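Local atomic coordinates of Sn-glycerol-3-phosphate ABC transporter substrate-binding protein UspB (Mycobacterium tuberculosis, PDB entry 4MFI), a protein that binds glycerophosphocholine as the substrate-binding subunit of an ABC transporter and probably delivers it to the membrane components for uptake. Residues A[55-60]-A[324-329]; A[148-153]-A[328-333]; A[37-42]-A[95-100]; A[50-55]-A[336-341]. All coordinates share one frame; numbering follows the deposited sequence.

Contact 1: A[55-60]-A[324-329]; sequences ELIGRF and LKFIAF
Helices 55-60 and 324-329 run at 119° to each other, and Phe60 and Phe329 have the nearest CA atoms. Phe60 has the largest share of the contact. Its CG stands anti to the backbone N (chi1 175°), and the ring meets Phe326 with one face and Phe329 with its edge. Phe326 CD1 sits above the centre of the Phe60 ring in a T-shaped stack with planes at 85°; Phe326 CB adds a CH-pi contact to the same ring, 4.2 Å from its centroid. The edge of Phe60 is directed to the face of Phe329 in an offset edge-to-face pair, centroids 5.8 Å apart. The far rim of Phe329 reaches the first helix itself: CE2 lies 3.3 Å from Phe60 N and 3.7 Å from Arg59 CB. Ile57 CG1 closes on the edge of Phe326, 3.9 Å from CE1. Rings are large enough to bridge axes 10.4 Å apart. Arg59 offers CB and backbone to Phe329, while its NE forms a nearly straight, in-plane salt bridge with Glu55 OE2. Val69 of strand 69-73 meets Phe60 and Phe326. This is an aromatic cluster between helices that cover one side of a sheet in the alpha/beta periplasmic-binding-protein fold.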
loop_
_atom_site.group_PDB
_atom_site.type_symbol
_atom_site.label_atom_id
_atom_site.label_comp_id
_atom_site.label_asym_id
_atom_site.label_seq_id
_atom_site.Cartn_x
_atom_site.Cartn_y
_atom_site.Cartn_z
ATOM N N GLU A 55 6.181 0.556 -22.808
ATOM C CA GLU A 55 5.993 -0.768 -23.389
ATOM C C GLU A 55 4.523 -1.176 -23.338
ATOM O O GLU A 55 3.982 -1.701 -24.313
ATOM C CB GLU A 55 6.879 -1.807 -22.683
ATOM C CG GLU A 55 6.549 -3.265 -23.022
ATOM C CD GLU A 55 6.795 -3.635 -24.476
ATOM O OE1 GLU A 55 7.595 -2.948 -25.153
ATOM O OE2 GLU A 55 6.186 -4.629 -24.942
ATOM N N LEU A 56 3.867 -0.926 -22.208
ATOM C CA LEU A 56 2.453 -1.263 -22.078
ATOM C C LEU A 56 1.596 -0.445 -23.048
ATOM O O LEU A 56 0.638 -0.960 -23.633
ATOM C CB LEU A 56 1.983 -1.067 -20.637
ATOM C CG LEU A 56 2.597 -2.045 -19.633
ATOM C CD1 LEU A 56 2.138 -1.737 -18.214
ATOM C CD2 LEU A 56 2.262 -3.484 -20.019
ATOM N N ILE A 57 1.955 0.822 -23.235
ATOM C CA ILE A 57 1.262 1.681 -24.195
ATOM C C ILE A 57 1.421 1.144 -25.619
ATOM O O ILE A 57 0.469 1.141 -26.404
ATOM C CB ILE A 57 1.758 3.144 -24.095
ATOM C CG1 ILE A 57 1.197 3.807 -22.831
ATOM C CG2 ILE A 57 1.353 3.949 -25.329
ATOM C CD1 ILE A 57 1.835 5.145 -22.514
ATOM N N GLY A 58 2.623 0.668 -25.939
ATOM C CA GLY A 58 2.881 0.087 -27.245
ATOM C C GLY A 58 2.019 -1.140 -27.473
ATOM O O GLY A 58 1.449 -1.320 -28.557
ATOM N N ARG A 59 1.924 -1.989 -26.453
ATOM C CA ARG A 59 1.078 -3.179 -26.535
ATOM C C ARG A 59 -0.385 -2.785 -26.727
ATOM O O ARG A 59 -1.106 -3.406 -27.512
ATOM C CB ARG A 59 1.228 -4.045 -25.278
ATOM C CG ARG A 59 2.632 -4.603 -25.065
ATOM C CD ARG A 59 2.735 -5.359 -23.743
ATOM N NE ARG A 59 4.077 -5.904 -23.551
ATOM C CZ ARG A 59 4.396 -6.828 -22.650
ATOM N NH1 ARG A 59 3.467 -7.323 -21.841
ATOM N NH2 ARG A 59 5.644 -7.270 -22.572
ATOM N N PHE A 60 -0.815 -1.744 -26.018
ATOM C CA PHE A 60 -2.190 -1.271 -26.127
ATOM C C PHE A 60 -2.498 -0.788 -27.539
ATOM O O PHE A 60 -3.523 -1.155 -28.127
ATOM C CB PHE A 60 -2.452 -0.154 -25.116
ATOM C CG PHE A 60 -3.806 0.470 -25.246
ATOM C CD1 PHE A 60 -4.929 -0.177 -24.757
ATOM C CD2 PHE A 60 -3.958 1.706 -25.862
ATOM C CE1 PHE A 60 -6.181 0.399 -24.874
ATOM C CE2 PHE A 60 -5.208 2.293 -25.980
ATOM C CZ PHE A 60 -6.324 1.635 -25.487
ATOM N N LEU A 324 -11.225 3.371 -19.997
ATOM C CA LEU A 324 -11.341 2.083 -19.320
ATOM C C LEU A 324 -10.727 0.946 -20.135
ATOM O O LEU A 324 -10.123 0.033 -19.568
ATOM C CB LEU A 324 -12.791 1.754 -18.945
ATOM C CG LEU A 324 -12.901 0.420 -18.192
ATOM C CD1 LEU A 324 -12.137 0.482 -16.865
ATOM C CD2 LEU A 324 -14.330 -0.008 -17.966
ATOM N N LYS A 325 -10.876 0.993 -21.459
ATOM C CA LYS A 325 -10.206 0.006 -22.307
ATOM C C LYS A 325 -8.704 0.006 -22.034
ATOM O O LYS A 325 -8.073 -1.057 -21.936
ATOM C CB LYS A 325 -10.464 0.293 -23.786
ATOM C CG LYS A 325 -11.880 -0.013 -24.235
ATOM C CD LYS A 325 -12.108 0.469 -25.665
ATOM C CE LYS A 325 -13.495 0.113 -26.162
ATOM N NZ LYS A 325 -13.764 0.703 -27.504
ATOM N N PHE A 326 -8.129 1.198 -21.907
ATOM C CA PHE A 326 -6.711 1.309 -21.587
ATOM C C PHE A 326 -6.391 0.736 -20.211
ATOM O O PHE A 326 -5.474 -0.081 -20.065
ATOM C CB PHE A 326 -6.241 2.763 -21.666
ATOM C CG PHE A 326 -4.795 2.942 -21.304
ATOM C CD1 PHE A 326 -3.795 2.577 -22.196
ATOM C CD2 PHE A 326 -4.435 3.449 -20.061
ATOM C CE1 PHE A 326 -2.463 2.729 -21.864
ATOM C CE2 PHE A 326 -3.100 3.605 -19.721
ATOM C CZ PHE A 326 -2.113 3.246 -20.626
ATOM N N ILE A 327 -7.137 1.173 -19.200
ATOM C CA ILE A 327 -6.897 0.726 -17.833
ATOM C C ILE A 327 -7.034 -0.785 -17.716
ATOM O O ILE A 327 -6.182 -1.435 -17.111
ATOM C CB ILE A 327 -7.858 1.414 -16.845
ATOM C CG1 ILE A 327 -7.509 2.897 -16.713
ATOM C CG2 ILE A 327 -7.794 0.754 -15.479
ATOM C CD1 ILE A 327 -8.539 3.677 -15.936
ATOM N N ALA A 328 -8.091 -1.340 -18.303
ATOM C CA ALA A 328 -8.319 -2.780 -18.235
ATOM C C ALA A 328 -7.217 -3.545 -18.965
ATOM O O ALA A 328 -6.802 -4.626 -18.534
ATOM C CB ALA A 328 -9.689 -3.136 -18.810
ATOM N N PHE A 329 -6.739 -2.990 -20.074
ATOM C CA PHE A 329 -5.701 -3.666 -20.841
ATOM C C PHE A 329 -4.365 -3.700 -20.098
ATOM O O PHE A 329 -3.734 -4.753 -19.987
ATOM C CB PHE A 329 -5.528 -3.026 -22.221
ATOM C CG PHE A 329 -4.465 -3.677 -23.051
ATOM C CD1 PHE A 329 -4.748 -4.809 -23.800
ATOM C CD2 PHE A 329 -3.171 -3.173 -23.063
ATOM C CE1 PHE A 329 -3.759 -5.422 -24.558
ATOM C CE2 PHE A 329 -2.184 -3.774 -23.815
ATOM C CZ PHE A 329 -2.474 -4.901 -24.563
#

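Contact 2: A[148-153]-A[328-333]; sequences VPYARS and AFVTNP
Strand 148-150 passes the C-terminal end of helix 317-330, where the backbones come nearest at Tyr150 and Thr331, with CA atoms 6.5 Å apart. This is helix-on-sheet packing in an alpha/beta lobe of the binding protein. Tyr150 and Ala151 also form a classic beta bulge opposite Ala307, and the chain turns a corner at Ala151. Thr331, the first residue to leave helical geometry, has the largest share of the contact. Its OG1 stands between the backbone N and the carbonyl carbon (chi1 61°), and is hydrogen-bonded back to Ile327 O in the preceding helical turn and to Tyr131 OH. A threonine suits this helix end, since the hydroxyl has polar partners while the methyl serves the apolar side. Val148 CG1 touches the same OG1 at 3.7 Å, a van der Waals contact between obliquely crossing side chains. Tyr150, its CG anti to the backbone N (chi1 177°), crosses Thr331 at about a right angle, and the methyl CG2 meets the ring edge 4.1 Å from CD1. Farther along the ring, CE1 packs on Val330 CG2 at 4.2 Å, and the hydroxyl beyond is hydrogen-bonded to Glu53 of helix 50-63. Tyrosine can thus serve as an apolar spacer along its ring and a polar anchor at its tip. Val330 also rests on Leu56 and Leu309, which places it between helix 50-63 and the sheet. Pro149 O, buried here without a hydrogen-bond partner, faces a methyl instead: Thr331 CG2 lies 3.4 Å from it.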
loop_
_atom_site.group_PDB
_atom_site.type_symbol
_atom_site.label_atom_id
_atom_site.label_comp_id
_atom_site.label_asym_id
_atom_site.label_seq_id
_atom_site.Cartn_x
_atom_site.Cartn_y
_atom_site.Cartn_z
ATOM N N VAL A 148 -8.896 1.231 -10.472
ATOM C CA VAL A 148 -8.443 -0.138 -10.699
ATOM C C VAL A 148 -6.997 -0.218 -10.188
ATOM O O VAL A 148 -6.198 0.670 -10.472
ATOM C CB VAL A 148 -8.510 -0.475 -12.211
ATOM C CG1 VAL A 148 -7.890 -1.836 -12.518
ATOM C CG2 VAL A 148 -9.949 -0.417 -12.715
ATOM N N PRO A 149 -6.650 -1.272 -9.429
ATOM C CA PRO A 149 -5.286 -1.355 -8.887
ATOM C C PRO A 149 -4.228 -1.425 -9.987
ATOM O O PRO A 149 -4.451 -2.079 -11.010
ATOM C CB PRO A 149 -5.302 -2.665 -8.094
ATOM C CG PRO A 149 -6.390 -3.484 -8.744
ATOM C CD PRO A 149 -7.448 -2.466 -9.095
ATOM N N TYR A 150 -3.091 -0.765 -9.772
ATOM C CA TYR A 150 -2.064 -0.642 -10.807
ATOM C C TYR A 150 -0.661 -0.890 -10.249
ATOM O O TYR A 150 0.024 -1.822 -10.669
ATOM C CB TYR A 150 -2.154 0.747 -11.429
ATOM C CG TYR A 150 -1.120 1.092 -12.481
ATOM C CD1 TYR A 150 -1.153 0.507 -13.746
ATOM C CD2 TYR A 150 -0.144 2.051 -12.229
ATOM C CE1 TYR A 150 -0.227 0.853 -14.722
ATOM C CE2 TYR A 150 0.788 2.405 -13.198
ATOM C CZ TYR A 150 0.743 1.804 -14.439
ATOM O OH TYR A 150 1.658 2.165 -15.405
ATOM N N ALA A 151 -0.238 -0.056 -9.299
ATOM C CA ALA A 151 1.090 -0.169 -8.692
ATOM C C ALA A 151 0.904 -0.428 -7.204
ATOM O O ALA A 151 0.835 0.509 -6.404
ATOM C CB ALA A 151 1.888 1.109 -8.918
ATOM N N ARG A 152 0.786 -1.702 -6.842
ATOM C CA ARG A 152 0.361 -2.084 -5.498
ATOM C C ARG A 152 1.456 -2.807 -4.726
ATOM O O ARG A 152 2.267 -3.526 -5.303
ATOM C CB ARG A 152 -0.907 -2.948 -5.564
ATOM C CG ARG A 152 -2.043 -2.345 -6.429
ATOM C CD ARG A 152 -2.431 -0.898 -6.034
ATOM N NE ARG A 152 -2.565 -0.828 -4.588
ATOM C CZ ARG A 152 -3.665 -1.134 -3.907
ATOM N NH1 ARG A 152 -4.810 -1.403 -4.534
ATOM N NH2 ARG A 152 -3.620 -1.126 -2.584
ATOM N N SER A 153 1.455 -2.608 -3.410
ATOM C CA SER A 153 2.454 -3.169 -2.515
ATOM C C SER A 153 1.761 -3.628 -1.244
ATOM O O SER A 153 0.581 -3.337 -1.032
ATOM C CB SER A 153 3.444 -2.078 -2.141
ATOM O OG SER A 153 2.737 -1.019 -1.517
ATOM N N ALA A 328 -8.091 -1.340 -18.303
ATOM C CA ALA A 328 -8.319 -2.780 -18.235
ATOM C C ALA A 328 -7.217 -3.545 -18.965
ATOM O O ALA A 328 -6.802 -4.626 -18.534
ATOM C CB ALA A 328 -9.689 -3.136 -18.810
ATOM N N PHE A 329 -6.739 -2.990 -20.074
ATOM C CA PHE A 329 -5.701 -3.666 -20.841
ATOM C C PHE A 329 -4.365 -3.700 -20.098
ATOM O O PHE A 329 -3.734 -4.753 -19.987
ATOM C CB PHE A 329 -5.528 -3.026 -22.221
ATOM C CG PHE A 329 -4.465 -3.677 -23.051
ATOM C CD1 PHE A 329 -4.748 -4.809 -23.800
ATOM C CD2 PHE A 329 -3.171 -3.173 -23.063
ATOM C CE1 PHE A 329 -3.759 -5.422 -24.558
ATOM C CE2 PHE A 329 -2.184 -3.774 -23.815
ATOM C CZ PHE A 329 -2.474 -4.901 -24.563
ATOM N N VAL A 330 -3.929 -2.556 -19.582
ATOM C CA VAL A 330 -2.608 -2.508 -18.961
ATOM C C VAL A 330 -2.564 -3.249 -17.627
ATOM O O VAL A 330 -1.479 -3.539 -17.114
ATOM C CB VAL A 330 -2.047 -1.073 -18.829
ATOM C CG1 VAL A 330 -1.974 -0.406 -20.198
ATOM C CG2 VAL A 330 -2.875 -0.235 -17.844
ATOM N N THR A 331 -3.738 -3.567 -17.081
ATOM C CA THR A 331 -3.825 -4.371 -15.860
ATOM C C THR A 331 -4.378 -5.772 -16.131
ATOM O O THR A 331 -4.879 -6.445 -15.217
ATOM C CB THR A 331 -4.659 -3.679 -14.753
ATOM O OG1 THR A 331 -6.001 -3.478 -15.212
ATOM C CG2 THR A 331 -4.027 -2.345 -14.348
ATOM N N ASN A 332 -4.280 -6.224 -17.381
ATOM C CA ASN A 332 -4.672 -7.596 -17.696
ATOM C C ASN A 332 -3.616 -8.577 -17.145
ATOM O O ASN A 332 -2.573 -8.137 -16.648
ATOM C CB ASN A 332 -5.037 -7.761 -19.194
ATOM C CG ASN A 332 -3.829 -7.904 -20.124
ATOM O OD1 ASN A 332 -2.698 -8.122 -19.697
ATOM N ND2 ASN A 332 -4.092 -7.816 -21.429
ATOM N N PRO A 333 -3.892 -9.892 -17.169
ATOM C CA PRO A 333 -2.952 -10.784 -16.473
ATOM C C PRO A 333 -1.516 -10.748 -17.007
ATOM O O PRO A 333 -0.572 -10.674 -16.213
ATOM C CB PRO A 333 -3.578 -12.164 -16.672
ATOM C CG PRO A 333 -5.036 -11.881 -16.767
ATOM C CD PRO A 333 -5.142 -10.587 -17.520
#

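Contact 3: A[37-42]-A[95-100]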
loop_
_atom_site.group_PDB
_atom_site.type_symbol
_atom_site.label_atom_id
_atom_site.label_comp_id
_atom_site.label_asym_id
_atom_site.label_seq_id
_atom_site.Cartn_x
_atom_site.Cartn_y
_atom_site.Cartn_z
ATOM N N GLY A 37 -8.652 13.624 -29.498
ATOM C CA GLY A 37 -7.248 13.693 -29.134
ATOM C C GLY A 37 -6.856 12.425 -28.398
ATOM O O GLY A 37 -7.727 11.693 -27.931
ATOM N N PRO A 38 -5.547 12.155 -28.291
ATOM C CA PRO A 38 -5.050 10.934 -27.645
ATOM C C PRO A 38 -5.522 10.801 -26.205
ATOM O O PRO A 38 -5.849 11.803 -25.556
ATOM C CB PRO A 38 -3.530 11.119 -27.669
ATOM C CG PRO A 38 -3.278 12.050 -28.807
ATOM C CD PRO A 38 -4.451 12.988 -28.819
ATOM N N ILE A 39 -5.563 9.564 -25.721
ATOM C CA ILE A 39 -5.801 9.290 -24.311
ATOM C C ILE A 39 -4.629 9.834 -23.492
ATOM O O ILE A 39 -3.486 9.408 -23.683
ATOM C CB ILE A 39 -5.942 7.774 -24.070
ATOM C CG1 ILE A 39 -7.157 7.233 -24.832
ATOM C CG2 ILE A 39 -6.055 7.466 -22.578
ATOM C CD1 ILE A 39 -7.228 5.712 -24.899
ATOM N N ASP A 40 -4.906 10.780 -22.595
ATOM C CA ASP A 40 -3.861 11.377 -21.765
ATOM C C ASP A 40 -3.741 10.610 -20.451
ATOM O O ASP A 40 -4.674 10.595 -19.642
ATOM C CB ASP A 40 -4.154 12.864 -21.510
ATOM C CG ASP A 40 -3.992 13.723 -22.765
ATOM O OD1 ASP A 40 -3.003 13.527 -23.506
ATOM O OD2 ASP A 40 -4.861 14.590 -23.024
ATOM N N PHE A 41 -2.602 9.949 -20.265
ATOM C CA PHE A 41 -2.341 9.117 -19.093
ATOM C C PHE A 41 -1.339 9.843 -18.201
ATOM O O PHE A 41 -0.163 9.981 -18.550
ATOM C CB PHE A 41 -1.805 7.749 -19.543
ATOM C CG PHE A 41 -1.357 6.851 -18.420
ATOM C CD1 PHE A 41 -1.879 6.981 -17.136
ATOM C CD2 PHE A 41 -0.399 5.873 -18.653
ATOM C CE1 PHE A 41 -1.450 6.155 -16.106
ATOM C CE2 PHE A 41 0.031 5.036 -17.630
ATOM C CZ PHE A 41 -0.497 5.176 -16.355
ATOM N N TRP A 42 -1.823 10.323 -17.059
ATOM C CA TRP A 42 -0.991 11.042 -16.099
ATOM C C TRP A 42 -0.429 10.097 -15.051
ATOM O O TRP A 42 -1.172 9.540 -14.236
ATOM C CB TRP A 42 -1.796 12.135 -15.399
ATOM C CG TRP A 42 -2.109 13.321 -16.259
ATOM C CD1 TRP A 42 -2.031 13.403 -17.623
ATOM C CD2 TRP A 42 -2.545 14.607 -15.805
ATOM N NE1 TRP A 42 -2.396 14.662 -18.041
ATOM C CE2 TRP A 42 -2.717 15.419 -16.943
ATOM C CE3 TRP A 42 -2.808 15.149 -14.543
ATOM C CZ2 TRP A 42 -3.148 16.744 -16.858
ATOM C CZ3 TRP A 42 -3.234 16.465 -14.460
ATOM C CH2 TRP A 42 -3.398 17.247 -15.609
ATOM N N PRO A 95 -6.743 14.799 -17.300
ATOM C CA PRO A 95 -6.291 13.530 -17.878
ATOM C C PRO A 95 -7.482 12.640 -18.206
ATOM O O PRO A 95 -8.572 12.843 -17.660
ATOM C CB PRO A 95 -5.478 12.904 -16.743
ATOM C CG PRO A 95 -6.032 13.527 -15.485
ATOM C CD PRO A 95 -6.350 14.943 -15.887
ATOM N N ASP A 96 -7.282 11.668 -19.087
ATOM C CA ASP A 96 -8.270 10.611 -19.282
ATOM C C ASP A 96 -8.097 9.505 -18.257
ATOM O O ASP A 96 -9.073 8.870 -17.833
ATOM C CB ASP A 96 -8.150 10.025 -20.687
ATOM C CG ASP A 96 -8.519 11.021 -21.752
ATOM O OD1 ASP A 96 -9.719 11.119 -22.087
ATOM O OD2 ASP A 96 -7.608 11.725 -22.238
ATOM N N VAL A 97 -6.842 9.276 -17.870
ATOM C CA VAL A 97 -6.476 8.230 -16.916
ATOM C C VAL A 97 -5.479 8.852 -15.957
ATOM O O VAL A 97 -4.485 9.439 -16.389
ATOM C CB VAL A 97 -5.836 7.015 -17.627
ATOM C CG1 VAL A 97 -5.366 5.979 -16.610
ATOM C CG2 VAL A 97 -6.821 6.393 -18.612
ATOM N N VAL A 98 -5.752 8.758 -14.661
ATOM C CA VAL A 98 -4.889 9.391 -13.667
ATOM C C VAL A 98 -4.523 8.432 -12.536
ATOM O O VAL A 98 -5.365 7.675 -12.039
ATOM C CB VAL A 98 -5.505 10.714 -13.114
ATOM C CG1 VAL A 98 -6.840 10.452 -12.410
ATOM C CG2 VAL A 98 -4.529 11.429 -12.194
ATOM N N LEU A 99 -3.251 8.458 -12.146
ATOM C CA LEU A 99 -2.735 7.602 -11.084
ATOM C C LEU A 99 -2.951 8.251 -9.710
ATOM O O LEU A 99 -2.356 9.288 -9.401
ATOM C CB LEU A 99 -1.248 7.351 -11.320
ATOM C CG LEU A 99 -0.531 6.384 -10.376
ATOM C CD1 LEU A 99 -1.138 4.992 -10.503
ATOM C CD2 LEU A 99 0.956 6.340 -10.686
ATOM N N LEU A 100 -3.806 7.641 -8.891
ATOM C CA LEU A 100 -4.155 8.191 -7.576
ATOM C C LEU A 100 -3.825 7.192 -6.474
ATOM O O LEU A 100 -4.151 6.002 -6.592
ATOM C CB LEU A 100 -5.642 8.546 -7.530
ATOM C CG LEU A 100 -6.093 9.627 -8.515
ATOM C CD1 LEU A 100 -7.602 9.829 -8.439
ATOM C CD2 LEU A 100 -5.365 10.939 -8.233
#
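Trp42 lays one face of its indole over Pro95: Pro95 CB stands 10° off the normal of the five-membered ring and 3.4 Å from its centroid, a CH-pi contact. The proline ring extends across the indole, with Pro95 CD reaching Trp42 CZ3 at 3.7 Å. Proline suits this place because its ring carbons present polarised C-H groups to the pi cloud in a rigid block, and the indole offers a broad surface for them. Phe41 goes to the other face of the sheet, CG anti to the backbone N (chi1 174°), and sets CD1 against Val97 CG1 at 3.7 Å. The strands pair in parallel, Phe41 with Val97 and Trp42 with Val98. Helix 50-63, strand 69-73 and helix 78-88 lie in the connection, and strand 39-43 sits between 69-73 and 97-101 in the alpha/beta core of this periplasmic binding protein. Trp42 N donates to Val97 O at 2.9 Å, and Trp42 O accepts from Leu99 N. Asp40 O is gripped by two amides: Asp96 N arrives in the carbonyl plane on a lone pair, while Val97 N is tilted 21° from that plane. Asp96 OD2 takes Asp40 N at 2.9 Å in a nearly straight bond, met on its anti side and out of the carboxylate plane. The two OD2 atoms of Asp40 and Asp96 are 4.0 Å apart; Lys33 forms salt bridges with both and probably offsets the repulsion, and Arg319 holds Asp96 OD1.

Contact 4: A[50-55]-A[336-341]; sequences SAAERE and TAYFSQ
Ala52 is the first residue of helix 50-55 to meet helix 336-341, which runs nearly antiparallel to it at 162° with axes 10.1 Å apart. Its CB points toward the partner, 4.0 Å from Tyr338 CE2 and 4.3 Å from Phe339 CD1. A small residue suits this point of nearest backbone approach, where the CA atoms of Ala52 and Phe339 are 6.4 Å apart. The carbonyl O of Ala52 lies at the edge of the Tyr338 ring, close to its plane, facing CE2. Glu53 starts out away from the partner, yet its CG comes to the edge of Phe339, 4.2 Å from CE1. Its carboxylate is hydrogen-bonded to His45 and Ser43, among others, so the buried acid has polar partners while its aliphatic part packs on the ring. One turn beyond Ala52, Glu55 crosses Tyr338 at about a right angle. CG, anti to the backbone N (chi1 168°), lies 3.4 Å from Tyr338 OH, and CB is at the same distance. Thus the CB and CG methylenes rest against the phenol oxygen and CZ, while chi2 of 65° turns CD aside, and OE2 is in a salt bridge with Arg59. Arg59 also makes a cation-pi contact with the Tyr338 ring. The chemistry implies adhesion by dispersion and shape between the two segments: the acids lend their carbon chains to the rings, and their carboxylates find polar partners elsewhere.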
loop_
_atom_site.group_PDB
_atom_site.type_symbol
_atom_site.label_atom_id
_atom_site.label_comp_id
_atom_site.label_asym_id
_atom_site.label_seq_id
_atom_site.Cartn_x
_atom_site.Cartn_y
_atom_site.Cartn_z
ATOM N N SER A 50 8.821 4.388 -16.236
ATOM C CA SER A 50 8.424 4.998 -17.507
ATOM C C SER A 50 8.667 4.073 -18.704
ATOM O O SER A 50 7.836 4.006 -19.602
ATOM C CB SER A 50 9.088 6.362 -17.720
ATOM O OG SER A 50 10.482 6.240 -17.941
ATOM N N ALA A 51 9.787 3.353 -18.710
ATOM C CA ALA A 51 10.049 2.389 -19.782
ATOM C C ALA A 51 8.998 1.276 -19.832
ATOM O O ALA A 51 8.534 0.897 -20.910
ATOM C CB ALA A 51 11.451 1.799 -19.654
ATOM N N ALA A 52 8.623 0.749 -18.669
ATOM C CA ALA A 52 7.604 -0.294 -18.617
ATOM C C ALA A 52 6.258 0.250 -19.079
ATOM O O ALA A 52 5.504 -0.438 -19.768
ATOM C CB ALA A 52 7.498 -0.865 -17.220
ATOM N N GLU A 53 5.958 1.492 -18.703
ATOM C CA GLU A 53 4.714 2.128 -19.122
ATOM C C GLU A 53 4.676 2.367 -20.634
ATOM O O GLU A 53 3.643 2.158 -21.277
ATOM C CB GLU A 53 4.490 3.429 -18.349
ATOM C CG GLU A 53 4.284 3.194 -16.858
ATOM C CD GLU A 53 4.025 4.465 -16.082
ATOM O OE1 GLU A 53 4.716 5.474 -16.351
ATOM O OE2 GLU A 53 3.135 4.456 -15.193
ATOM N N ARG A 54 5.794 2.801 -21.208
ATOM C CA ARG A 54 5.857 2.968 -22.659
ATOM C C ARG A 54 5.661 1.636 -23.386
ATOM O O ARG A 54 5.040 1.588 -24.448
ATOM C CB ARG A 54 7.165 3.630 -23.087
ATOM C CG ARG A 54 7.237 5.105 -22.723
ATOM C CD ARG A 54 8.457 5.778 -23.336
ATOM N NE ARG A 54 9.704 5.147 -22.909
ATOM C CZ ARG A 54 10.405 5.524 -21.844
ATOM N NH1 ARG A 54 9.986 6.535 -21.093
ATOM N NH2 ARG A 54 11.527 4.891 -21.531
ATOM N N GLU A 55 6.181 0.556 -22.808
ATOM C CA GLU A 55 5.993 -0.768 -23.389
ATOM C C GLU A 55 4.523 -1.176 -23.338
ATOM O O GLU A 55 3.982 -1.701 -24.313
ATOM C CB GLU A 55 6.879 -1.807 -22.683
ATOM C CG GLU A 55 6.549 -3.265 -23.022
ATOM C CD GLU A 55 6.795 -3.635 -24.476
ATOM O OE1 GLU A 55 7.595 -2.948 -25.153
ATOM O OE2 GLU A 55 6.186 -4.629 -24.942
ATOM N N THR A 336 -0.003 -7.009 -16.130
ATOM C CA THR A 336 0.332 -6.762 -14.733
ATOM C C THR A 336 1.524 -7.628 -14.303
ATOM O O THR A 336 2.356 -7.195 -13.510
ATOM C CB THR A 336 -0.881 -6.935 -13.778
ATOM O OG1 THR A 336 -0.545 -6.404 -12.489
ATOM C CG2 THR A 336 -1.282 -8.400 -13.631
ATOM N N ALA A 337 1.620 -8.837 -14.850
ATOM C CA ALA A 337 2.784 -9.681 -14.596
ATOM C C ALA A 337 4.050 -8.992 -15.093
ATOM O O ALA A 337 5.048 -8.914 -14.372
ATOM C CB ALA A 337 2.621 -11.042 -15.259
ATOM N N TYR A 338 4.000 -8.480 -16.321
ATOM C CA TYR A 338 5.120 -7.731 -16.884
ATOM C C TYR A 338 5.491 -6.516 -16.031
ATOM O O TYR A 338 6.670 -6.307 -15.708
ATOM C CB TYR A 338 4.819 -7.297 -18.322
ATOM C CG TYR A 338 5.832 -6.322 -18.873
ATOM C CD1 TYR A 338 7.076 -6.756 -19.313
ATOM C CD2 TYR A 338 5.549 -4.962 -18.934
ATOM C CE1 TYR A 338 8.006 -5.861 -19.806
ATOM C CE2 TYR A 338 6.466 -4.062 -19.425
ATOM C CZ TYR A 338 7.693 -4.511 -19.858
ATOM O OH TYR A 338 8.607 -3.608 -20.344
ATOM N N PHE A 339 4.489 -5.719 -15.664
ATOM C CA PHE A 339 4.727 -4.534 -14.851
ATOM C C PHE A 339 5.398 -4.912 -13.530
ATOM O O PHE A 339 6.356 -4.258 -13.097
ATOM C CB PHE A 339 3.410 -3.796 -14.597
ATOM C CG PHE A 339 3.584 -2.431 -13.989
ATOM C CD1 PHE A 339 4.032 -1.364 -14.759
ATOM C CD2 PHE A 339 3.261 -2.204 -12.659
ATOM C CE1 PHE A 339 4.179 -0.099 -14.207
ATOM C CE2 PHE A 339 3.408 -0.940 -12.098
ATOM C CZ PHE A 339 3.871 0.112 -12.878
ATOM N N SER A 340 4.902 -5.978 -12.908
ATOM C CA SER A 340 5.466 -6.491 -11.659
ATOM C C SER A 340 6.933 -6.893 -11.814
ATOM O O SER A 340 7.773 -6.541 -10.987
ATOM C CB SER A 340 4.647 -7.690 -11.164
ATOM O OG SER A 340 5.239 -8.270 -10.014
ATOM N N GLN A 341 7.239 -7.632 -12.875
ATOM C CA GLN A 341 8.611 -8.076 -13.119
ATOM C C GLN A 341 9.568 -6.906 -13.330
ATOM O O GLN A 341 10.739 -6.976 -12.955
ATOM C CB GLN A 341 8.654 -9.004 -14.333
ATOM C CG GLN A 341 7.929 -10.316 -14.112
ATOM C CD GLN A 341 7.482 -10.969 -15.404
ATOM O OE1 GLN A 341 7.974 -10.645 -16.490
ATOM N NE2 GLN A 341 6.537 -11.896 -15.294
#

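Helix 50-63 serves both contact 1 and contact 4, whose centres lie about 11 Å apart; Leu56 joins them, with CD2 3.8 Å from Tyr338 CD2. Helix 317-330 carries contact 1 into contact 2, about 10 Å between centres, where Ile327 CG2 packs 3.6 Å from Val148 CB. Contact 3 supplies the sheet beneath the aromatic cluster: Phe41 CD2 is 3.7 Å from Phe326 CE2. Contacts 2 and 4 are tied by the hydrogen bond between Tyr150 OH and Glu53 OE2, 2.7 Å long. All four sit on the same side of the chain's centre, helices 50-63, 317-330 and 333-343 packing together with strands of one mixed sheet.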